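Local coordinates for protein WZI (PDB 2YNK) that is an outer-membrane beta-barrel lectin that binds carbohydrate and underpins assembly of the group 1 capsule in Escherichia coli, at residues L14-D19 / Y48-V53; L55-Q60 / N381-T386. All coordinates share one frame; numbering follows the deposited sequence.

Interaction 1. Residues L14-D19 / Y48-V53; sequences LAWLSD and YSSEQV
Glu51, whose CG carries much of the contact with Trp16, has a carboxylate oxygen, OE1, gripped by two backbone amides, Tyr48 N at 2.9 Å and that of Ser47. The Tyr48 amide arrives from above the carboxylate plane, and OE2 pairs with Arg20 in a salt bridge. With its polar end held in this way, Glu51 presents its aliphatic part to the indole: CG is 3.6 Å from both Trp16 CZ3 and Trp16 CH2. The meeting is at the ring edge, and the carboxylate stands almost square to the indole plane (88°). Ser50 OG approaches the same edge in plane, 3.8 Å from Trp16 CH2. The helices concerned, 8-19 and 49-65, run obliquely antiparallel, with segment axes 10.9 Å apart at closest and 141° between directions; both precede the first strand of the 18-stranded barrel. Trp16 CG lies anti to the backbone N (chi1 -170°), which carries the benzo end across to helix 49-65. Its NE1 donates to the carbonyl of His316, while Ala322 and Asn324 of strand 322-331 also touch the side chain. Beside the indole, Leu17 CD2 comes to 4.0 Å from Glu51 O, a van der Waals contact of a methyl with a backbone carbonyl oxygen.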
ATOM      1  N   LEU A  14       4.817   8.504 -10.124  1.00 53.17           N
ATOM      2  CA  LEU A  14       6.197   8.061  -9.922  1.00 52.82           C
ATOM      3  C   LEU A  14       6.478   6.790 -10.714  1.00 53.77           C
ATOM      4  O   LEU A  14       7.536   6.663 -11.331  1.00 56.79           O
ATOM      5  CB  LEU A  14       6.489   7.802  -8.438  1.00 52.06           C
ATOM      6  CG  LEU A  14       6.599   9.005  -7.498  1.00 51.56           C
ATOM      7  CD1 LEU A  14       6.998   8.532  -6.109  1.00 49.87           C
ATOM      8  CD2 LEU A  14       7.601  10.019  -8.028  1.00 52.07           C
ATOM      9  N   ALA A  15       5.534   5.850 -10.691  1.00 52.93           N
ATOM     10  CA  ALA A  15       5.708   4.563 -11.369  1.00 52.80           C
ATOM     11  C   ALA A  15       5.803   4.742 -12.883  1.00 53.09           C
ATOM     12  O   ALA A  15       6.517   4.008 -13.566  1.00 53.81           O
ATOM     13  CB  ALA A  15       4.566   3.615 -11.017  1.00 49.32           C
ATOM     14  N   TRP A  16       5.063   5.717 -13.394  1.00 54.23           N
ATOM     15  CA  TRP A  16       5.094   6.060 -14.806  1.00 56.99           C
ATOM     16  C   TRP A  16       6.485   6.531 -15.160  1.00 59.46           C
ATOM     17  O   TRP A  16       7.114   6.016 -16.080  1.00 60.45           O
ATOM     18  CB  TRP A  16       4.043   7.138 -15.079  1.00 56.63           C
ATOM     19  CG  TRP A  16       3.761   7.458 -16.531  1.00 58.07           C
ATOM     20  CD1 TRP A  16       2.767   6.922 -17.339  1.00 58.09           C
ATOM     21  CD2 TRP A  16       4.439   8.451 -17.376  1.00 57.88           C
ATOM     22  NE1 TRP A  16       2.804   7.481 -18.594  1.00 58.42           N
ATOM     23  CE2 TRP A  16       3.774   8.409 -18.676  1.00 58.45           C
ATOM     24  CE3 TRP A  16       5.491   9.332 -17.189  1.00 59.57           C
ATOM     25  CZ2 TRP A  16       4.172   9.218 -19.733  1.00 60.04           C
ATOM     26  CZ3 TRP A  16       5.880  10.150 -18.258  1.00 59.78           C
ATOM     27  CH2 TRP A  16       5.238  10.090 -19.499  1.00 59.64           C
ATOM     28  N   LEU A  17       6.988   7.491 -14.394  1.00 59.33           N
ATOM     29  CA  LEU A  17       8.306   8.063 -14.633  1.00 61.15           C
ATOM     30  C   LEU A  17       9.422   7.021 -14.496  1.00 62.91           C
ATOM     31  O   LEU A  17      10.389   7.027 -15.267  1.00 62.48           O
ATOM     32  CB  LEU A  17       8.544   9.238 -13.674  1.00 59.71           C
ATOM     33  CG  LEU A  17       7.683  10.475 -13.954  1.00 58.44           C
ATOM     34  CD1 LEU A  17       7.496  11.302 -12.696  1.00 56.37           C
ATOM     35  CD2 LEU A  17       8.297  11.314 -15.070  1.00 60.06           C
ATOM     36  N   SER A  18       9.275   6.122 -13.525  1.00 62.33           N
ATOM     37  CA  SER A  18      10.318   5.141 -13.216  1.00 62.23           C
ATOM     38  C   SER A  18      10.426   4.075 -14.294  1.00 61.43           C
ATOM     39  O   SER A  18      11.523   3.720 -14.711  1.00 63.98           O
ATOM     40  CB  SER A  18      10.061   4.492 -11.848  1.00 63.54           C
ATOM     41  OG  SER A  18      10.779   3.276 -11.694  1.00 66.17           O
ATOM     42  N   ASP A  19       9.286   3.573 -14.747  1.00 60.65           N
ATOM     43  CA  ASP A  19       9.268   2.481 -15.716  1.00 62.66           C
ATOM     44  C   ASP A  19       9.634   2.947 -17.119  1.00 61.36           C
ATOM     45  O   ASP A  19      10.008   2.144 -17.957  1.00 61.31           O
ATOM     46  CB  ASP A  19       7.895   1.805 -15.727  1.00 64.98           C
ATOM     47  CG  ASP A  19       7.651   0.952 -14.494  1.00 67.05           C
ATOM     48  OD1 ASP A  19       8.346   1.137 -13.469  1.00 70.92           O
ATOM     49  OD2 ASP A  19       6.759   0.083 -14.553  1.00 69.75           O
ATOM     50  N   TYR A  48      10.316  13.767 -23.605  1.00 69.43           N
ATOM     51  CA  TYR A  48       9.033  14.101 -24.214  1.00 69.33           C
ATOM     52  C   TYR A  48       8.290  15.110 -23.349  1.00 68.03           C
ATOM     53  O   TYR A  48       8.626  15.297 -22.184  1.00 68.05           O
ATOM     54  CB  TYR A  48       8.201  12.844 -24.412  1.00 69.13           C
ATOM     55  CG  TYR A  48       8.845  11.846 -25.345  1.00 71.17           C
ATOM     56  CD1 TYR A  48       8.711  11.965 -26.725  1.00 73.32           C
ATOM     57  CD2 TYR A  48       9.595  10.782 -24.848  1.00 71.31           C
ATOM     58  CE1 TYR A  48       9.298  11.048 -27.581  1.00 75.11           C
ATOM     59  CE2 TYR A  48      10.187   9.861 -25.693  1.00 72.03           C
ATOM     60  CZ  TYR A  48      10.036   9.995 -27.056  1.00 74.59           C
ATOM     61  OH  TYR A  48      10.631   9.080 -27.891  1.00 76.55           O
ATOM     62  N   SER A  49       7.297  15.775 -23.932  1.00 68.17           N
ATOM     63  CA  SER A  49       6.546  16.815 -23.229  1.00 68.36           C
ATOM     64  C   SER A  49       5.615  16.165 -22.212  1.00 66.98           C
ATOM     65  O   SER A  49       5.419  16.676 -21.105  1.00 66.55           O
ATOM     66  CB  SER A  49       5.740  17.655 -24.216  1.00 70.40           C
ATOM     67  OG  SER A  49       6.313  17.589 -25.510  1.00 72.56           O
ATOM     68  N   SER A  50       5.049  15.022 -22.588  1.00 65.68           N
ATOM     69  CA  SER A  50       4.278  14.218 -21.652  1.00 62.83           C
ATOM     70  C   SER A  50       5.089  13.986 -20.386  1.00 62.30           C
ATOM     71  O   SER A  50       4.549  14.050 -19.285  1.00 64.10           O
ATOM     72  CB  SER A  50       3.870  12.881 -22.276  1.00 61.69           C
ATOM     73  OG  SER A  50       4.999  12.145 -22.712  1.00 61.55           O
ATOM     74  N   GLU A  51       6.387  13.749 -20.541  1.00 61.97           N
ATOM     75  CA  GLU A  51       7.253  13.472 -19.397  1.00 62.43           C
ATOM     76  C   GLU A  51       7.503  14.688 -18.499  1.00 63.01           C
ATOM     77  O   GLU A  51       7.725  14.536 -17.297  1.00 63.24           O
ATOM     78  CB  GLU A  51       8.573  12.850 -19.861  1.00 63.58           C
ATOM     79  CG  GLU A  51       8.384  11.480 -20.496  1.00 63.93           C
ATOM     80  CD  GLU A  51       9.639  10.921 -21.127  1.00 66.99           C
ATOM     81  OE1 GLU A  51      10.521  11.702 -21.565  1.00 68.54           O
ATOM     82  OE2 GLU A  51       9.727   9.677 -21.206  1.00 68.36           O
ATOM     83  N   GLN A  52       7.452  15.888 -19.067  1.00 64.55           N
ATOM     84  CA  GLN A  52       7.652  17.102 -18.276  1.00 64.67           C
ATOM     85  C   GLN A  52       6.384  17.395 -17.489  1.00 61.83           C
ATOM     86  O   GLN A  52       6.445  17.827 -16.344  1.00 60.94           O
ATOM     87  CB  GLN A  52       8.040  18.286 -19.168  1.00 67.12           C
ATOM     88  CG  GLN A  52       9.090  17.932 -20.218  1.00 70.20           C
ATOM     89  CD  GLN A  52      10.096  19.040 -20.485  1.00 72.34           C
ATOM     90  OE1 GLN A  52      10.265  19.483 -21.628  1.00 74.55           O
ATOM     91  NE2 GLN A  52      10.784  19.480 -19.434  1.00 72.24           N
ATOM     92  N   VAL A  53       5.238  17.133 -18.111  1.00 60.54           N
ATOM     93  CA  VAL A  53       3.938  17.254 -17.446  1.00 60.41           C
ATOM     94  C   VAL A  53       3.861  16.381 -16.185  1.00 58.60           C
ATOM     95  O   VAL A  53       3.515  16.861 -15.107  1.00 57.72           O
ATOM     96  CB  VAL A  53       2.785  16.859 -18.398  1.00 60.50           C
ATOM     97  CG1 VAL A  53       1.469  16.725 -17.640  1.00 58.66           C
ATOM     98  CG2 VAL A  53       2.653  17.868 -19.528  1.00 59.74           C
TER

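Interaction 2. Residues L55-Q60 / N381-T386; sequences LARINQ and NQRWST
Segment 55-60 of helix 49-65 faces the turn leading into strand 383-393 with no backbone hydrogen bond between them, the nearest CA atoms being those of Arg57 and Asn381, 8.4 Å apart; the left-handed conformation of Asn381 belongs to this turn. Side chains make the contact. Arg57, bent at chi2 and chi3, lays its CD 3.7 Å from Asn381 OD1. That oxygen sits over one face of the Arg57 guanidinium, and the guanidinium and amide planes are only 15° apart, so the two flat groups lie nearly parallel without a hydrogen bond between them. OD1 is used instead by Arg383, which grips it side-on through two nitrogens: NE is 3.0 Å from Asn381 OD1, and NH2 is 3.2 Å from Asn381 OD1. The oxygen lies in the Arg383 guanidinium plane, but the two donors reach it from opposite faces of the amide plane. This pairing, together with a bond from NH1 to the carbonyl of Asp9, fixes the rotation of the Arg383 head. Arg57 NE and Arg383 NH2 come within 3.7 Å of each other, and both form salt bridges to Asp13 OD2; the shared carboxylate would be expected to offset the likeness of charge in this buried site. The turn links antiparallel neighbours in the barrel, strands 368-377 and 383-393, and next along the chain Trp384 meets bound dodecane. Arg57 also touches Ile377 of strand 368-377, whereas on helix 49-65 Ile58 packs against helices 8-19 and 34-42, placing the contact where the helical cluster meets the barrel.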
ATOM      1  N   LEU A  55       6.434  14.964 -14.511  1.00 60.00           N
ATOM      2  CA  LEU A  55       7.460  15.496 -13.598  1.00 59.96           C
ATOM      3  C   LEU A  55       6.983  16.663 -12.732  1.00 57.13           C
ATOM      4  O   LEU A  55       7.199  16.677 -11.520  1.00 56.53           O
ATOM      5  CB  LEU A  55       8.704  15.963 -14.379  1.00 63.97           C
ATOM      6  CG  LEU A  55       9.798  14.927 -14.650  1.00 65.71           C
ATOM      7  CD1 LEU A  55      11.024  15.606 -15.243  1.00 67.62           C
ATOM      8  CD2 LEU A  55      10.170  14.159 -13.388  1.00 64.46           C
ATOM      9  N   ALA A  56       6.351  17.648 -13.357  1.00 55.11           N
ATOM     10  CA  ALA A  56       5.954  18.862 -12.644  1.00 54.72           C
ATOM     11  C   ALA A  56       4.913  18.539 -11.579  1.00 52.75           C
ATOM     12  O   ALA A  56       4.799  19.239 -10.569  1.00 51.51           O
ATOM     13  CB  ALA A  56       5.418  19.904 -13.622  1.00 53.85           C
ATOM     14  N   ARG A  57       4.170  17.460 -11.819  1.00 53.28           N
ATOM     15  CA  ARG A  57       3.095  17.012 -10.930  1.00 51.41           C
ATOM     16  C   ARG A  57       3.634  16.479  -9.608  1.00 49.11           C
ATOM     17  O   ARG A  57       3.011  16.674  -8.571  1.00 51.54           O
ATOM     18  CB  ARG A  57       2.234  15.954 -11.639  1.00 51.94           C
ATOM     19  CG  ARG A  57       0.747  16.284 -11.679  1.00 54.10           C
ATOM     20  CD  ARG A  57       0.127  15.984 -13.036  1.00 55.42           C
ATOM     21  NE  ARG A  57       0.269  14.579 -13.420  1.00 56.68           N
ATOM     22  CZ  ARG A  57      -0.065  14.080 -14.613  1.00 57.92           C
ATOM     23  NH1 ARG A  57      -0.573  14.858 -15.568  1.00 56.62           N
ATOM     24  NH2 ARG A  57       0.104  12.780 -14.854  1.00 59.93           N
ATOM     25  N   ILE A  58       4.799  15.836  -9.627  1.00 47.85           N
ATOM     26  CA  ILE A  58       5.363  15.246  -8.399  1.00 47.01           C
ATOM     27  C   ILE A  58       5.440  16.218  -7.217  1.00 48.05           C
ATOM     28  O   ILE A  58       4.886  15.946  -6.158  1.00 49.25           O
ATOM     29  CB  ILE A  58       6.753  14.627  -8.625  1.00 46.21           C
ATOM     30  CG1 ILE A  58       6.709  13.541  -9.719  1.00 45.91           C
ATOM     31  CG2 ILE A  58       7.308  14.060  -7.323  1.00 44.96           C
ATOM     32  CD1 ILE A  58       5.573  12.548  -9.633  1.00 44.14           C
ATOM     33  N   ASN A  59       6.120  17.343  -7.385  1.00 50.96           N
ATOM     34  CA  ASN A  59       6.220  18.332  -6.298  1.00 52.16           C
ATOM     35  C   ASN A  59       4.888  19.023  -5.992  1.00 51.01           C
ATOM     36  O   ASN A  59       4.610  19.374  -4.842  1.00 48.48           O
ATOM     37  CB  ASN A  59       7.309  19.377  -6.604  1.00 55.14           C
ATOM     38  CG  ASN A  59       8.703  18.889  -6.243  1.00 56.42           C
ATOM     39  OD1 ASN A  59       8.872  18.066  -5.335  1.00 56.63           O
ATOM     40  ND2 ASN A  59       9.711  19.405  -6.943  1.00 55.77           N
ATOM     41  N   GLN A  60       4.070  19.218  -7.020  1.00 51.42           N
ATOM     42  CA  GLN A  60       2.751  19.785  -6.825  1.00 52.38           C
ATOM     43  C   GLN A  60       1.951  18.898  -5.864  1.00 53.76           C
ATOM     44  O   GLN A  60       1.267  19.402  -4.962  1.00 54.61           O
ATOM     45  CB  GLN A  60       2.011  19.921  -8.152  1.00 53.25           C
ATOM     46  CG  GLN A  60       0.687  20.662  -8.013  1.00 54.86           C
ATOM     47  CD  GLN A  60      -0.161  20.663  -9.273  1.00 55.55           C
ATOM     48  OE1 GLN A  60       0.202  20.076 -10.293  1.00 55.70           O
ATOM     49  NE2 GLN A  60      -1.315  21.325  -9.198  1.00 56.83           N
ATOM     50  N   ASN A 381      -4.465  17.194 -15.598  1.00 56.81           N
ATOM     51  CA  ASN A 381      -4.513  16.361 -14.398  1.00 55.11           C
ATOM     52  C   ASN A 381      -5.918  15.872 -14.042  1.00 55.48           C
ATOM     53  O   ASN A 381      -6.224  15.672 -12.877  1.00 57.61           O
ATOM     54  CB  ASN A 381      -3.893  17.061 -13.192  1.00 54.83           C
ATOM     55  CG  ASN A 381      -3.594  16.104 -12.046  1.00 52.26           C
ATOM     56  OD1 ASN A 381      -3.357  14.911 -12.247  1.00 50.39           O
ATOM     57  ND2 ASN A 381      -3.591  16.632 -10.839  1.00 50.75           N
ATOM     58  N   GLN A 382      -6.775  15.700 -15.045  1.00 55.19           N
ATOM     59  CA  GLN A 382      -7.969  14.893 -14.886  1.00 53.49           C
ATOM     60  C   GLN A 382      -7.520  13.454 -15.064  1.00 52.75           C
ATOM     61  O   GLN A 382      -6.634  13.192 -15.869  1.00 53.28           O
ATOM     62  CB  GLN A 382      -9.011  15.242 -15.938  1.00 54.17           C
ATOM     63  CG  GLN A 382      -9.672  16.584 -15.730  1.00 56.10           C
ATOM     64  CD  GLN A 382     -10.733  16.858 -16.774  1.00 59.25           C
ATOM     65  OE1 GLN A 382     -11.688  16.093 -16.918  1.00 59.61           O
ATOM     66  NE2 GLN A 382     -10.565  17.947 -17.522  1.00 62.22           N
ATOM     67  N   ARG A 383      -8.108  12.521 -14.321  1.00 50.81           N
ATOM     68  CA  ARG A 383      -7.707  11.122 -14.439  1.00 49.68           C
ATOM     69  C   ARG A 383      -8.914  10.210 -14.579  1.00 51.07           C
ATOM     70  O   ARG A 383      -9.710  10.090 -13.651  1.00 54.01           O
ATOM     71  CB  ARG A 383      -6.880  10.692 -13.234  1.00 47.96           C
ATOM     72  CG  ARG A 383      -5.948  11.756 -12.694  1.00 47.63           C
ATOM     73  CD  ARG A 383      -4.950  11.163 -11.718  1.00 47.53           C
ATOM     74  NE  ARG A 383      -3.821  12.055 -11.501  1.00 47.84           N
ATOM     75  CZ  ARG A 383      -2.634  11.687 -11.027  1.00 49.76           C
ATOM     76  NH1 ARG A 383      -2.371  10.427 -10.692  1.00 48.17           N
ATOM     77  NH2 ARG A 383      -1.680  12.604 -10.902  1.00 54.53           N
ATOM     78  N   TRP A 384      -9.040   9.574 -15.740  1.00 50.63           N
ATOM     79  CA  TRP A 384     -10.101   8.616 -15.997  1.00 49.78           C
ATOM     80  C   TRP A 384      -9.580   7.239 -15.802  1.00 49.17           C
ATOM     81  O   TRP A 384      -8.481   6.936 -16.242  1.00 48.04           O
ATOM     82  CB  TRP A 384     -10.576   8.745 -17.419  1.00 51.77           C
ATOM     83  CG  TRP A 384     -10.943  10.151 -17.741  1.00 53.87           C
ATOM     84  CD1 TRP A 384     -10.114  11.158 -18.215  1.00 54.19           C
ATOM     85  CD2 TRP A 384     -12.258  10.770 -17.598  1.00 55.07           C
ATOM     86  NE1 TRP A 384     -10.808  12.326 -18.374  1.00 55.66           N
ATOM     87  CE2 TRP A 384     -12.101  12.162 -18.025  1.00 56.23           C
ATOM     88  CE3 TRP A 384     -13.500  10.333 -17.171  1.00 54.37           C
ATOM     89  CZ2 TRP A 384     -13.159  13.054 -18.017  1.00 57.07           C
ATOM     90  CZ3 TRP A 384     -14.560  11.243 -17.167  1.00 55.60           C
ATOM     91  CH2 TRP A 384     -14.389  12.571 -17.579  1.00 56.17           C
ATOM     92  N   SER A 385     -10.357   6.379 -15.154  1.00 48.20           N
ATOM     93  CA  SER A 385      -9.909   5.017 -14.920  1.00 48.35           C
ATOM     94  C   SER A 385     -11.003   4.000 -15.186  1.00 49.19           C
ATOM     95  O   SER A 385     -12.190   4.312 -15.135  1.00 51.31           O
ATOM     96  CB  SER A 385      -9.357   4.875 -13.501  1.00 48.25           C
ATOM     97  OG  SER A 385      -9.868   5.890 -12.660  1.00 51.88           O
ATOM     98  N   THR A 386     -10.580   2.786 -15.509  1.00 49.30           N
ATOM     99  CA  THR A 386     -11.487   1.658 -15.640  1.00 49.76           C
ATOM    100  C   THR A 386     -10.832   0.420 -15.056  1.00 49.88           C
ATOM    101  O   THR A 386      -9.633   0.194 -15.245  1.00 49.63           O
ATOM    102  CB  THR A 386     -11.874   1.424 -17.100  1.00 49.86           C
ATOM    103  OG1 THR A 386     -12.580   2.575 -17.566  1.00 51.09           O
ATOM    104  CG2 THR A 386     -12.769   0.199 -17.239  1.00 49.99           C
TER

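Starting from the N terminus, helix 8-19 is followed by 28 residues, including helix 34-42, before the chain returns at 48-53; interaction 1 closes that short loop. Interaction 2 opens further along the same helix, 49-65, and closes 320 residues later, after most of the barrel strands, at 381-386. The two loops therefore follow in series, neither nesting nor crossing. Their centres lie 10 Å apart, and they touch directly: Leu14 CD2 is 3.6 Å from Ile58 CD1, and Leu17 CD2 is 3.8 Å from Leu55 CD2. Helix 49-65 thus joins helix 8-19 through both contacts' residues and links this N-terminal cluster to the barrel wall.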